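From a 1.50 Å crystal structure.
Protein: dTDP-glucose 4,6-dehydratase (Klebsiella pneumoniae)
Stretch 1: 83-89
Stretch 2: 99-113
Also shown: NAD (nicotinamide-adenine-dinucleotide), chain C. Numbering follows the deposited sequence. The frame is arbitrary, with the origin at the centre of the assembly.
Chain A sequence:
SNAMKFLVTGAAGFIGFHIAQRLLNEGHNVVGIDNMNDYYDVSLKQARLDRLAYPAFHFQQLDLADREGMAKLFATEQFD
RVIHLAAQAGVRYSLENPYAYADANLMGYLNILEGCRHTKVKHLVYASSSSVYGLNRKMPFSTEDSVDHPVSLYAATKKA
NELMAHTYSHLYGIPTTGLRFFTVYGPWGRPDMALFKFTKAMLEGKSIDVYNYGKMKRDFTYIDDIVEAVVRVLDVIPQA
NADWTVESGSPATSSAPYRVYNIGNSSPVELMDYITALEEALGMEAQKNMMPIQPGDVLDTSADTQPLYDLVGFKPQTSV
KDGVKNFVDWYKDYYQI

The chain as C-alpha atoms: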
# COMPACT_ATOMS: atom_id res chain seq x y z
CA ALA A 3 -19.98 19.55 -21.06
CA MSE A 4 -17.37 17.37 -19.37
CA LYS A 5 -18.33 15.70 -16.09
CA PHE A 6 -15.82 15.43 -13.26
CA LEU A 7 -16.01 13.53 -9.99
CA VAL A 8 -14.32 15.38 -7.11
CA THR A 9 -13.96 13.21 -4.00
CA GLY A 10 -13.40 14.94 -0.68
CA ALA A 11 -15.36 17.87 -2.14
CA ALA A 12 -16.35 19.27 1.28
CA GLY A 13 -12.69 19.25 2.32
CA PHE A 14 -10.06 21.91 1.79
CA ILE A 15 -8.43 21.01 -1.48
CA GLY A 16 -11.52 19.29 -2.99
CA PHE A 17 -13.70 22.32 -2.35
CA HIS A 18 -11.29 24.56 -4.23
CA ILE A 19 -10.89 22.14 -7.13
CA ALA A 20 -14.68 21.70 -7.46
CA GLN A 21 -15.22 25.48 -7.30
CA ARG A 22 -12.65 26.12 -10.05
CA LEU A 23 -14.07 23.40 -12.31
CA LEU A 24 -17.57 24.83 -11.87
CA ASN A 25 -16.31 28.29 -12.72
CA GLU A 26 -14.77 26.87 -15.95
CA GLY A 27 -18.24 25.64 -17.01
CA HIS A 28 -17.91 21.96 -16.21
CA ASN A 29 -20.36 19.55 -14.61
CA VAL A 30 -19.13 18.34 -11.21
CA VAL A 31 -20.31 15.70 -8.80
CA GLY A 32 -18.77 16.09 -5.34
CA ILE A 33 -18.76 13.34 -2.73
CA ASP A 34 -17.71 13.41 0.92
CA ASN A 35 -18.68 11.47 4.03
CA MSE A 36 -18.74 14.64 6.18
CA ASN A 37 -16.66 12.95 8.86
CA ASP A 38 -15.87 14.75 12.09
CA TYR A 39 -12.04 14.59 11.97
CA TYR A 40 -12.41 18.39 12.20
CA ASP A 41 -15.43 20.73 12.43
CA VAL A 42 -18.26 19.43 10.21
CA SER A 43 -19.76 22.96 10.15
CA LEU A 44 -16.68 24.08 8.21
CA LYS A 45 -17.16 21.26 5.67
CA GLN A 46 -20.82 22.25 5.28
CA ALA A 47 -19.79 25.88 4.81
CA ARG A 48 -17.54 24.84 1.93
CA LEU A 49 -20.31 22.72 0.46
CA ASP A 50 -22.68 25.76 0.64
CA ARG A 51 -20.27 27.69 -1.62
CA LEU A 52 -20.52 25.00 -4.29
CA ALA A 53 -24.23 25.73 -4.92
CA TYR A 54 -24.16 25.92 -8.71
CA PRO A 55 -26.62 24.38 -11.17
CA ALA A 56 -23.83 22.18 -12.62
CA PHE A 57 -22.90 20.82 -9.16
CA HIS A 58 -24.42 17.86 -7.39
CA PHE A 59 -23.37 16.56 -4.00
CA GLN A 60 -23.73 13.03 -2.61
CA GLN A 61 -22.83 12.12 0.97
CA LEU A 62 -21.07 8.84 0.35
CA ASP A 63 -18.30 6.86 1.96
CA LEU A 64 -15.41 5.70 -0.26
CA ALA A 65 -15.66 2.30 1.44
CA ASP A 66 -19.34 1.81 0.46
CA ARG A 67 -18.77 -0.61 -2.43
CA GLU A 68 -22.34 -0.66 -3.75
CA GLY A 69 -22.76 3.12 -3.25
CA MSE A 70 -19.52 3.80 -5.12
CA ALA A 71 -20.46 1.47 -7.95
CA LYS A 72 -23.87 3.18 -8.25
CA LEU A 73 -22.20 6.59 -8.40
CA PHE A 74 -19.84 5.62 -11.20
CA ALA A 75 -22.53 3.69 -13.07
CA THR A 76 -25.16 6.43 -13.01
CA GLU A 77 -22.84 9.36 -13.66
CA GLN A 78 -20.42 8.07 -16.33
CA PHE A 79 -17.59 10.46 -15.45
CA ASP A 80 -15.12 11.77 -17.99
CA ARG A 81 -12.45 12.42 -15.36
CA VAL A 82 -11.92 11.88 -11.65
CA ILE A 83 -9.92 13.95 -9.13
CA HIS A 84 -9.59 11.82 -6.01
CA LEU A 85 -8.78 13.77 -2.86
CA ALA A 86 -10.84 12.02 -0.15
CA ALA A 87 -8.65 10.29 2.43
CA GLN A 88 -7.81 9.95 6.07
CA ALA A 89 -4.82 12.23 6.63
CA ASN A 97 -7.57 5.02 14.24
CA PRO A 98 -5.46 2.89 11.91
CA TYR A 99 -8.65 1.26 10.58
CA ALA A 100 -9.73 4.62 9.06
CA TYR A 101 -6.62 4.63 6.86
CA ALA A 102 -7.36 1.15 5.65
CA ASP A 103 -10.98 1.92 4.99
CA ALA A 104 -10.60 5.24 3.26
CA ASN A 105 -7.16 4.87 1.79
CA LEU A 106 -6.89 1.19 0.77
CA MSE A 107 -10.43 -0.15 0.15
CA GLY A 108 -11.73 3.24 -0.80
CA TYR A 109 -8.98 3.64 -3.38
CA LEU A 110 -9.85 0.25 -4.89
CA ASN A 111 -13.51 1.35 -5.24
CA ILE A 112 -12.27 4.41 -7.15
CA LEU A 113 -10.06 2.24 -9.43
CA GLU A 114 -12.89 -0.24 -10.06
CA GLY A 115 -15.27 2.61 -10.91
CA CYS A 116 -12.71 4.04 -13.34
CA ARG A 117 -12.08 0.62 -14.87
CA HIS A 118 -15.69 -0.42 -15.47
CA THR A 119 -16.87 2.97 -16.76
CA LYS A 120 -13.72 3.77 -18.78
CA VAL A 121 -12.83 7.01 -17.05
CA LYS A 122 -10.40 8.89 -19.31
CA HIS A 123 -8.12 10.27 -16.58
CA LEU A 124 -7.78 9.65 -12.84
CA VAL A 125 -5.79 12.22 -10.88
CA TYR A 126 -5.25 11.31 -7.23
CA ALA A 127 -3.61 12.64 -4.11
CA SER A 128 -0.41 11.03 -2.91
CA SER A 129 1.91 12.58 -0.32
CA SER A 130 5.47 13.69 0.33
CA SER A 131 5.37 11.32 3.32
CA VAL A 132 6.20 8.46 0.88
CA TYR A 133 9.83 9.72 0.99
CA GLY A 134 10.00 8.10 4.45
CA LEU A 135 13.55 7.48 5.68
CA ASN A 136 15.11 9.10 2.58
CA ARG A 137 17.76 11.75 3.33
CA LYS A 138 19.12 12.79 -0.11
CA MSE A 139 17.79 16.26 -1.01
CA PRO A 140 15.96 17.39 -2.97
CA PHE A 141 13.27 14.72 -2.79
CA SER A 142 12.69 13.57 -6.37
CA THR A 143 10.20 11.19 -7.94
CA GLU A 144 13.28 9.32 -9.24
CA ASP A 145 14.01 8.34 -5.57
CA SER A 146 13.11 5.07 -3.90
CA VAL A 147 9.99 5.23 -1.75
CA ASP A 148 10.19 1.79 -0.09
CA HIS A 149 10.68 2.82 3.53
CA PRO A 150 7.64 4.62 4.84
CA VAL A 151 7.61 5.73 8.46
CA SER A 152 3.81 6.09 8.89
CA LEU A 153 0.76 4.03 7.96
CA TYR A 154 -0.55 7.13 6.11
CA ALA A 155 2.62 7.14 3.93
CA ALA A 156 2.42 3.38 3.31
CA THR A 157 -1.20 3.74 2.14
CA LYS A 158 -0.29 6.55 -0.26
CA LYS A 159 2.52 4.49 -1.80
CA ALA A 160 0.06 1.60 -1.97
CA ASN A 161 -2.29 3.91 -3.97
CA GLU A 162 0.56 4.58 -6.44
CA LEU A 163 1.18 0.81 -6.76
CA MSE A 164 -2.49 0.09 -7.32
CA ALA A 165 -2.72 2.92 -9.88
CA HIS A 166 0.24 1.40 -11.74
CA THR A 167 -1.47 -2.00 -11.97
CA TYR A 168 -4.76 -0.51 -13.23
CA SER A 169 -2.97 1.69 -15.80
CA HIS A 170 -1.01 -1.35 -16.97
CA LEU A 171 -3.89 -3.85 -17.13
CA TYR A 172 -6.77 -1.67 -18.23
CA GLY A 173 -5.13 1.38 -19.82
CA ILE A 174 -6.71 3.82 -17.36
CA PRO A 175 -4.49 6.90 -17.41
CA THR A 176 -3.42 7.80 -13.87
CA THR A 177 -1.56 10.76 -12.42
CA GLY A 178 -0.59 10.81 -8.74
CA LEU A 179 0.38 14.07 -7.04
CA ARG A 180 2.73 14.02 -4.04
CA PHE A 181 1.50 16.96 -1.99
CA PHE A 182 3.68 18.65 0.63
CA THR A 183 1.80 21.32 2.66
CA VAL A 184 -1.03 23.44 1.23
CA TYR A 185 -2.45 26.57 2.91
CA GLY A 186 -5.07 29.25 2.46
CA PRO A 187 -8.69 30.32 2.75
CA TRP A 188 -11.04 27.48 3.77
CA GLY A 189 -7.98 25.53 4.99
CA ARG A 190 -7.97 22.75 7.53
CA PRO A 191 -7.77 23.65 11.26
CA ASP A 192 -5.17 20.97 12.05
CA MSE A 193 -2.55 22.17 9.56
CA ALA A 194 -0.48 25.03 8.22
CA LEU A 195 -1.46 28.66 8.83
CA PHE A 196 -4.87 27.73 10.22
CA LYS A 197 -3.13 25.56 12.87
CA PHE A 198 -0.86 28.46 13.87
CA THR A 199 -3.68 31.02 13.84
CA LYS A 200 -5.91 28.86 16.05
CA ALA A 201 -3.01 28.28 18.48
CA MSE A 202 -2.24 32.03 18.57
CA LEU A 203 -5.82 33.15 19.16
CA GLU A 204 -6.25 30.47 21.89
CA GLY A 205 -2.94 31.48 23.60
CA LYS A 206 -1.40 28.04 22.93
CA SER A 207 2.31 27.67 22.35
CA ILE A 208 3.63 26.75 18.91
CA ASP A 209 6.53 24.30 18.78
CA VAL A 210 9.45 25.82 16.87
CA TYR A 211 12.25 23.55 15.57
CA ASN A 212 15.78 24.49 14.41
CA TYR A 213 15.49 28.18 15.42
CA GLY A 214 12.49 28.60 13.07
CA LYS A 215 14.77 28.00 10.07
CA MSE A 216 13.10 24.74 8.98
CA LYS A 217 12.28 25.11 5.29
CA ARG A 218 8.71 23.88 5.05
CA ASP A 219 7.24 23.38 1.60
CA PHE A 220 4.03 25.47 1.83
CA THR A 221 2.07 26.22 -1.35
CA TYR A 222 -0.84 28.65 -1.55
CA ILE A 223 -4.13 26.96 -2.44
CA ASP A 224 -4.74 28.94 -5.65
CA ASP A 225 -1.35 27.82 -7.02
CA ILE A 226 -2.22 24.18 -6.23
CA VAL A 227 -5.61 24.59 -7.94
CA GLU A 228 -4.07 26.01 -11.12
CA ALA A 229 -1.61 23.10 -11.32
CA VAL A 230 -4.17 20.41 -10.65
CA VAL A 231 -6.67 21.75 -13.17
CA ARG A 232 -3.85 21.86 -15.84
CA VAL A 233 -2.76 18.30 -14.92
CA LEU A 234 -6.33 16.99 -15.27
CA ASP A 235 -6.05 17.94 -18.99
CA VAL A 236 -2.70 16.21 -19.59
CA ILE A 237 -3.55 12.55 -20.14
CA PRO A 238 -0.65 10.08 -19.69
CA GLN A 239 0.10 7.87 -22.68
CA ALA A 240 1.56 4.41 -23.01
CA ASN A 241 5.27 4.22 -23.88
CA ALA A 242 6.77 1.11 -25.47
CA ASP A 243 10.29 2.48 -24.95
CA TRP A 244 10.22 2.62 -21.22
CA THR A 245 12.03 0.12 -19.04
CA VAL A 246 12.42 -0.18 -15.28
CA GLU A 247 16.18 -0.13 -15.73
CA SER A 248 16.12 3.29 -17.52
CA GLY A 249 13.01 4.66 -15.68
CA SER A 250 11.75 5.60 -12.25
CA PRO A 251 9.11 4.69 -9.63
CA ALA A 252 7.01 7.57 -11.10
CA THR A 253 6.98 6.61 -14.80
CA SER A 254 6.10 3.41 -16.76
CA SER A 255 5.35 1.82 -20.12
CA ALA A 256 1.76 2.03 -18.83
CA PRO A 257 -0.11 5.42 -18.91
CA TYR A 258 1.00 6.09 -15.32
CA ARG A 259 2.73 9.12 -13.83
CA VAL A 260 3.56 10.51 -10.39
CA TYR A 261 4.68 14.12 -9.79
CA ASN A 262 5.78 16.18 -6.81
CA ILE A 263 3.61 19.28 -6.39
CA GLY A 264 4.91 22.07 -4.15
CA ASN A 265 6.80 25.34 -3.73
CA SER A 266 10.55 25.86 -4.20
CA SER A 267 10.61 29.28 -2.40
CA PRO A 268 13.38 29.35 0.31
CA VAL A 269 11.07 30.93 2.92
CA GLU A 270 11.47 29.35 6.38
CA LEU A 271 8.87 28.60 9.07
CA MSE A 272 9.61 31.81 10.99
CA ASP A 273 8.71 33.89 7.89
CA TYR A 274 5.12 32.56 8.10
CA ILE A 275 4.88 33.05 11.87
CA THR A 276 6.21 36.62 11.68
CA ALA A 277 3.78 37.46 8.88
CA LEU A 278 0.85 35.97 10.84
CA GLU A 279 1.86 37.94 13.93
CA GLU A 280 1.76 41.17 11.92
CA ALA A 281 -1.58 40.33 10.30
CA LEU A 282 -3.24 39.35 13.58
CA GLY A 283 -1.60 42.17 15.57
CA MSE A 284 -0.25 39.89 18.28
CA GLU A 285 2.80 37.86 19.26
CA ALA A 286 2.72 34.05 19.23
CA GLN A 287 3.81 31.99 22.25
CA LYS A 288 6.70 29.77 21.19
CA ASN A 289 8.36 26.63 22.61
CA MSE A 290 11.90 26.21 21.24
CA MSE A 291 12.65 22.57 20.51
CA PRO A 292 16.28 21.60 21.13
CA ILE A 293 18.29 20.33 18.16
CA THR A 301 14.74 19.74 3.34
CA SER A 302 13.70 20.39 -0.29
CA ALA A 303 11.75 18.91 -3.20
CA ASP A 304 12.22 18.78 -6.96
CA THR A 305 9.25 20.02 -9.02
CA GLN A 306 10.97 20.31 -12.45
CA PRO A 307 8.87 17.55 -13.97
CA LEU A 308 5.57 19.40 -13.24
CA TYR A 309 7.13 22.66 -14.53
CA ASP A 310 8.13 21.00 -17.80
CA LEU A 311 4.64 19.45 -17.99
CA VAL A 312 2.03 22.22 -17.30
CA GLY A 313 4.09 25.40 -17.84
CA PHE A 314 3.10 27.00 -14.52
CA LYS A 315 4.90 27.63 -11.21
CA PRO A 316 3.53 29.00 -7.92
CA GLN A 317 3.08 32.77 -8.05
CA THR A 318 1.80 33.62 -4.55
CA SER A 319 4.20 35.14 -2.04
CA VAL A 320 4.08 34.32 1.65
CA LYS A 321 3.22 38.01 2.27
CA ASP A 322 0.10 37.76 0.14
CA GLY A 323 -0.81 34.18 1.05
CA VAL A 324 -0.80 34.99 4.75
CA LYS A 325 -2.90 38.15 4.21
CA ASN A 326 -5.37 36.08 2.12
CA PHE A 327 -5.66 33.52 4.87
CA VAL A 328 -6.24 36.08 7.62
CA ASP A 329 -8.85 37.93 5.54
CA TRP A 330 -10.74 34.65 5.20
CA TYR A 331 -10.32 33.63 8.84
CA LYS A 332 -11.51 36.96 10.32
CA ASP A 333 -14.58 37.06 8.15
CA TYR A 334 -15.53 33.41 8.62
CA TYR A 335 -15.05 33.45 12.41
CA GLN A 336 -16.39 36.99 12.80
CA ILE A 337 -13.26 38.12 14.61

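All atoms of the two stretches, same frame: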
# COMPACT_ATOMS: atom_id res chain seq x y z
N ILE A 83 -10.97 13.37 -9.99
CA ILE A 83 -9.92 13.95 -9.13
C ILE A 83 -10.22 13.42 -7.73
O ILE A 83 -11.24 13.77 -7.10
CB ILE A 83 -9.79 15.49 -9.21
CG1 ILE A 83 -8.76 16.01 -8.21
CG2 ILE A 83 -11.10 16.19 -8.98
CD1 ILE A 83 -7.34 15.52 -8.40
N HIS A 84 -9.38 12.49 -7.27
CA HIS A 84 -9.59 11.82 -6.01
C HIS A 84 -8.74 12.44 -4.92
O HIS A 84 -7.50 12.31 -4.93
CB HIS A 84 -9.31 10.32 -6.17
CG HIS A 84 -9.40 9.56 -4.90
ND1 HIS A 84 -10.51 9.60 -4.09
CD2 HIS A 84 -8.51 8.74 -4.29
CE1 HIS A 84 -10.30 8.85 -3.03
NE2 HIS A 84 -9.09 8.32 -3.12
N LEU A 85 -9.42 13.07 -3.98
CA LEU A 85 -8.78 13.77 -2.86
C LEU A 85 -9.22 13.24 -1.49
O LEU A 85 -8.52 13.43 -0.50
CB LEU A 85 -9.05 15.26 -2.97
CG LEU A 85 -8.52 15.91 -4.25
CD1 LEU A 85 -9.16 17.27 -4.49
CD2 LEU A 85 -7.00 16.01 -4.26
N ALA A 86 -10.35 12.55 -1.42
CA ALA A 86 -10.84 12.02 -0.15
C ALA A 86 -9.88 10.99 0.43
O ALA A 86 -9.45 10.07 -0.27
CB ALA A 86 -12.22 11.40 -0.32
N ALA A 87 -9.55 11.18 1.70
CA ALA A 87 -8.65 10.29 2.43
C ALA A 87 -8.60 10.71 3.88
O ALA A 87 -8.98 11.83 4.24
CB ALA A 87 -7.24 10.33 1.86
N GLN A 88 -8.12 9.77 4.68
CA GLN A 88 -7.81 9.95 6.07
C GLN A 88 -6.39 10.45 6.06
O GLN A 88 -5.51 9.77 5.52
CB GLN A 88 -7.86 8.59 6.78
CG GLN A 88 -7.57 8.62 8.26
CD GLN A 88 -8.68 9.26 9.05
OE1 GLN A 88 -9.86 9.21 8.67
NE2 GLN A 88 -8.32 9.85 10.18
N ALA A 89 -6.16 11.63 6.62
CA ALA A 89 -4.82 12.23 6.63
C ALA A 89 -4.69 13.09 7.86
O ALA A 89 -5.50 14.00 8.04
CB ALA A 89 -4.64 13.08 5.37
N TYR A 99 -7.66 1.89 11.43
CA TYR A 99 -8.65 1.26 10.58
C TYR A 99 -9.27 2.25 9.60
O TYR A 99 -9.71 1.82 8.52
CB TYR A 99 -9.74 0.56 11.41
CG TYR A 99 -9.19 -0.52 12.31
CD1 TYR A 99 -8.53 -1.64 11.78
CD2 TYR A 99 -9.33 -0.44 13.70
CE1 TYR A 99 -8.02 -2.62 12.61
CE2 TYR A 99 -8.82 -1.43 14.54
CZ TYR A 99 -8.17 -2.52 13.99
OH TYR A 99 -7.67 -3.50 14.82
N ALA A 100 -9.27 3.54 9.95
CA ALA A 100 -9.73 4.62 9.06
C ALA A 100 -8.86 4.74 7.80
O ALA A 100 -9.35 4.97 6.69
CB ALA A 100 -9.73 5.95 9.80
N TYR A 101 -7.55 4.57 7.97
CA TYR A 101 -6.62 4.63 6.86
C TYR A 101 -6.87 3.49 5.91
O TYR A 101 -6.85 3.65 4.69
CB TYR A 101 -5.16 4.58 7.33
CG TYR A 101 -4.69 5.83 8.04
CD1 TYR A 101 -4.48 7.00 7.34
CD2 TYR A 101 -4.46 5.83 9.41
CE1 TYR A 101 -4.06 8.15 7.98
CE2 TYR A 101 -4.03 6.97 10.07
CZ TYR A 101 -3.83 8.13 9.35
OH TYR A 101 -3.42 9.26 9.98
N ALA A 102 -7.10 2.32 6.47
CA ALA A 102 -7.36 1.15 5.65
C ALA A 102 -8.65 1.32 4.90
O ALA A 102 -8.72 1.11 3.70
CB ALA A 102 -7.41 -0.11 6.51
N ASP A 103 -9.68 1.74 5.62
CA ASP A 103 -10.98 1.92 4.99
C ASP A 103 -10.98 2.97 3.89
O ASP A 103 -11.42 2.72 2.77
CB ASP A 103 -12.05 2.32 6.04
CG ASP A 103 -12.54 1.15 6.85
OD1 ASP A 103 -12.53 0.01 6.34
OD2 ASP A 103 -12.97 1.36 8.00
N ALA A 104 -10.53 4.16 4.21
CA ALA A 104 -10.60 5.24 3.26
C ALA A 104 -9.50 5.16 2.23
O ALA A 104 -9.74 5.45 1.04
CB ALA A 104 -10.48 6.57 3.98
N ASN A 105 -8.31 4.77 2.67
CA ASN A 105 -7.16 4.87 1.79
C ASN A 105 -6.76 3.61 1.05
O ASN A 105 -6.06 3.70 0.05
CB ASN A 105 -5.92 5.40 2.53
CG ASN A 105 -6.11 6.78 3.15
OD1 ASN A 105 -7.22 7.34 3.18
ND2 ASN A 105 -5.01 7.33 3.70
N LEU A 106 -7.18 2.43 1.50
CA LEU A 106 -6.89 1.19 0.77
C LEU A 106 -8.15 0.70 0.04
O LEU A 106 -8.20 0.73 -1.20
CB LEU A 106 -6.29 0.13 1.69
CG LEU A 106 -4.94 0.54 2.31
CD1 LEU A 106 -4.53 -0.46 3.37
CD2 LEU A 106 -3.86 0.67 1.25
N MSE A 107 -9.18 0.33 0.79
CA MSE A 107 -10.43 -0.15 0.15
C MSE A 107 -11.09 0.94 -0.64
O MSE A 107 -11.59 0.70 -1.76
CB MSE A 107 -11.39 -0.61 1.24
CG MSE A 107 -12.74 -1.11 0.74
SE MSE A 107 -12.60 -2.74 -0.36
CE MSE A 107 -11.97 -3.97 1.04
N GLY A 108 -11.14 2.14 -0.09
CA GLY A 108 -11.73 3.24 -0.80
C GLY A 108 -11.06 3.52 -2.14
O GLY A 108 -11.72 3.81 -3.15
N TYR A 109 -9.74 3.39 -2.16
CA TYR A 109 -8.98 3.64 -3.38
C TYR A 109 -9.31 2.56 -4.41
O TYR A 109 -9.43 2.84 -5.60
CB TYR A 109 -7.47 3.75 -3.11
CG TYR A 109 -6.71 4.30 -4.31
CD1 TYR A 109 -6.78 5.63 -4.63
CD2 TYR A 109 -5.97 3.47 -5.13
CE1 TYR A 109 -6.13 6.13 -5.77
CE2 TYR A 109 -5.32 3.95 -6.24
CZ TYR A 109 -5.38 5.29 -6.55
OH TYR A 109 -4.74 5.77 -7.67
N LEU A 110 -9.46 1.31 -3.96
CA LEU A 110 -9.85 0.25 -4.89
C LEU A 110 -11.22 0.53 -5.49
O LEU A 110 -11.39 0.32 -6.68
CB LEU A 110 -9.85 -1.12 -4.21
CG LEU A 110 -10.19 -2.30 -5.15
CD1 LEU A 110 -9.29 -2.40 -6.36
CD2 LEU A 110 -10.20 -3.61 -4.36
N ASN A 111 -12.17 1.02 -4.69
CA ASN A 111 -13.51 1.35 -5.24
C ASN A 111 -13.38 2.41 -6.33
O ASN A 111 -14.07 2.34 -7.35
CB ASN A 111 -14.49 1.76 -4.14
CG ASN A 111 -14.82 0.61 -3.22
OD1 ASN A 111 -14.67 -0.55 -3.62
ND2 ASN A 111 -15.23 0.89 -1.98
N ILE A 112 -12.53 3.41 -6.12
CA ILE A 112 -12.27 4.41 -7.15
C ILE A 112 -11.71 3.73 -8.42
O ILE A 112 -12.17 4.03 -9.54
CB ILE A 112 -11.26 5.49 -6.64
CG1 ILE A 112 -11.88 6.37 -5.56
CG2 ILE A 112 -10.70 6.35 -7.77
CD1 ILE A 112 -12.87 7.39 -6.05
N LEU A 113 -10.69 2.87 -8.26
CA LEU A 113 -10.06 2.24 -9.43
C LEU A 113 -11.05 1.37 -10.19
O LEU A 113 -11.08 1.40 -11.42
CB LEU A 113 -8.84 1.43 -9.02
CG LEU A 113 -7.62 2.22 -8.54
CD1 LEU A 113 -6.57 1.25 -7.99
CD2 LEU A 113 -7.04 3.05 -9.66
PA NAD C . -9.49 17.48 4.19
O1A NAD C . -9.87 18.90 4.35
O2A NAD C . -9.53 16.52 5.37
O5B NAD C . -10.38 16.88 2.98
C5B NAD C . -10.58 15.50 2.72
C4B NAD C . -12.08 15.23 2.68
O4B NAD C . -12.19 13.81 2.48
C3B NAD C . -12.80 15.59 3.97
O3B NAD C . -13.81 16.60 3.82
C2B NAD C . -13.34 14.24 4.44
O2B NAD C . -14.64 14.33 5.04
C1B NAD C . -13.32 13.36 3.19
N9A NAD C . -13.20 11.93 3.48
C8A NAD C . -12.29 11.33 4.28
N7A NAD C . -12.50 10.01 4.33
C5A NAD C . -13.55 9.75 3.53
C6A NAD C . -14.31 8.54 3.18
N6A NAD C . -13.99 7.34 3.64
N1A NAD C . -15.34 8.71 2.34
C2A NAD C . -15.71 9.90 1.86
N3A NAD C . -15.08 11.05 2.16
C4A NAD C . -14.00 11.01 2.99
O3 NAD C . -7.99 17.32 3.62
PN NAD C . -7.30 18.02 2.35
O1N NAD C . -8.26 18.74 1.50
O2N NAD C . -6.06 18.69 2.93
O5D NAD C . -6.79 16.70 1.61
C5D NAD C . -7.11 16.33 0.27
C4D NAD C . -6.12 15.24 -0.12
O4D NAD C . -4.80 15.82 -0.26
C3D NAD C . -5.95 14.06 0.83
O3D NAD C . -5.82 12.88 0.04
C2D NAD C . -4.63 14.31 1.52
O2D NAD C . -3.95 13.10 1.91
C1D NAD C . -3.84 15.06 0.47
N1N NAD C . -2.84 15.98 1.05
C2N NAD C . -3.15 17.20 1.54
C3N NAD C . -2.17 18.04 2.08
C7N NAD C . -2.45 19.44 2.65
O7N NAD C . -1.50 20.18 2.96
N7N NAD C . -3.69 19.91 2.89
C4N NAD C . -0.87 17.60 2.15
C5N NAD C . -0.57 16.33 1.66
C6N NAD C . -1.56 15.52 1.13
O HOH W 1 -8.41 7.48 -0.48

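Ile83 and Leu85 send their side chains out of reach of the helix, while His84 between them, on the strand, points toward it. Its t rotamer lays one ring face under Ile112, whose CG1 sits 3.9 Å from the ring centroid, nearly on the normal, a CH-pi contact. Tyr109 meets the same imidazole rim to rim, His84 CD2 to Tyr109 CD1 at 3.6 Å. The ring still has polar work: His84 NE2 lies 2.9 Å from the oxygen of water 1, which donates to Ala86 O and Ala104 O, so one water ties strand, loop and helix together. Leu85 O instead accepts a hydrogen bond from NAD O3D at 2.8 Å.

At Ala87 the chain comes close, Ala87 CA lying 5.5 Å from Ala104 CA, and small side chains on both sides suit that spacing. Gln88 is the polar anchor. Its backbone is read by one amide: Gln88 N donates to Asn105 OD1 at 3.0 Å, and Asn105 ND2 donates to Gln88 O at 3.1 Å, both nearly straight. The Gln88 side chain packs as a hydrocarbon, CG over a face of the Tyr101 ring, 3.7 Å from its centroid, while Gln88 OE1 reaches Ala100 CB at 3.5 Å. Ala89 turns its CB away from the helix, to 3.5 Å from NAD O2D.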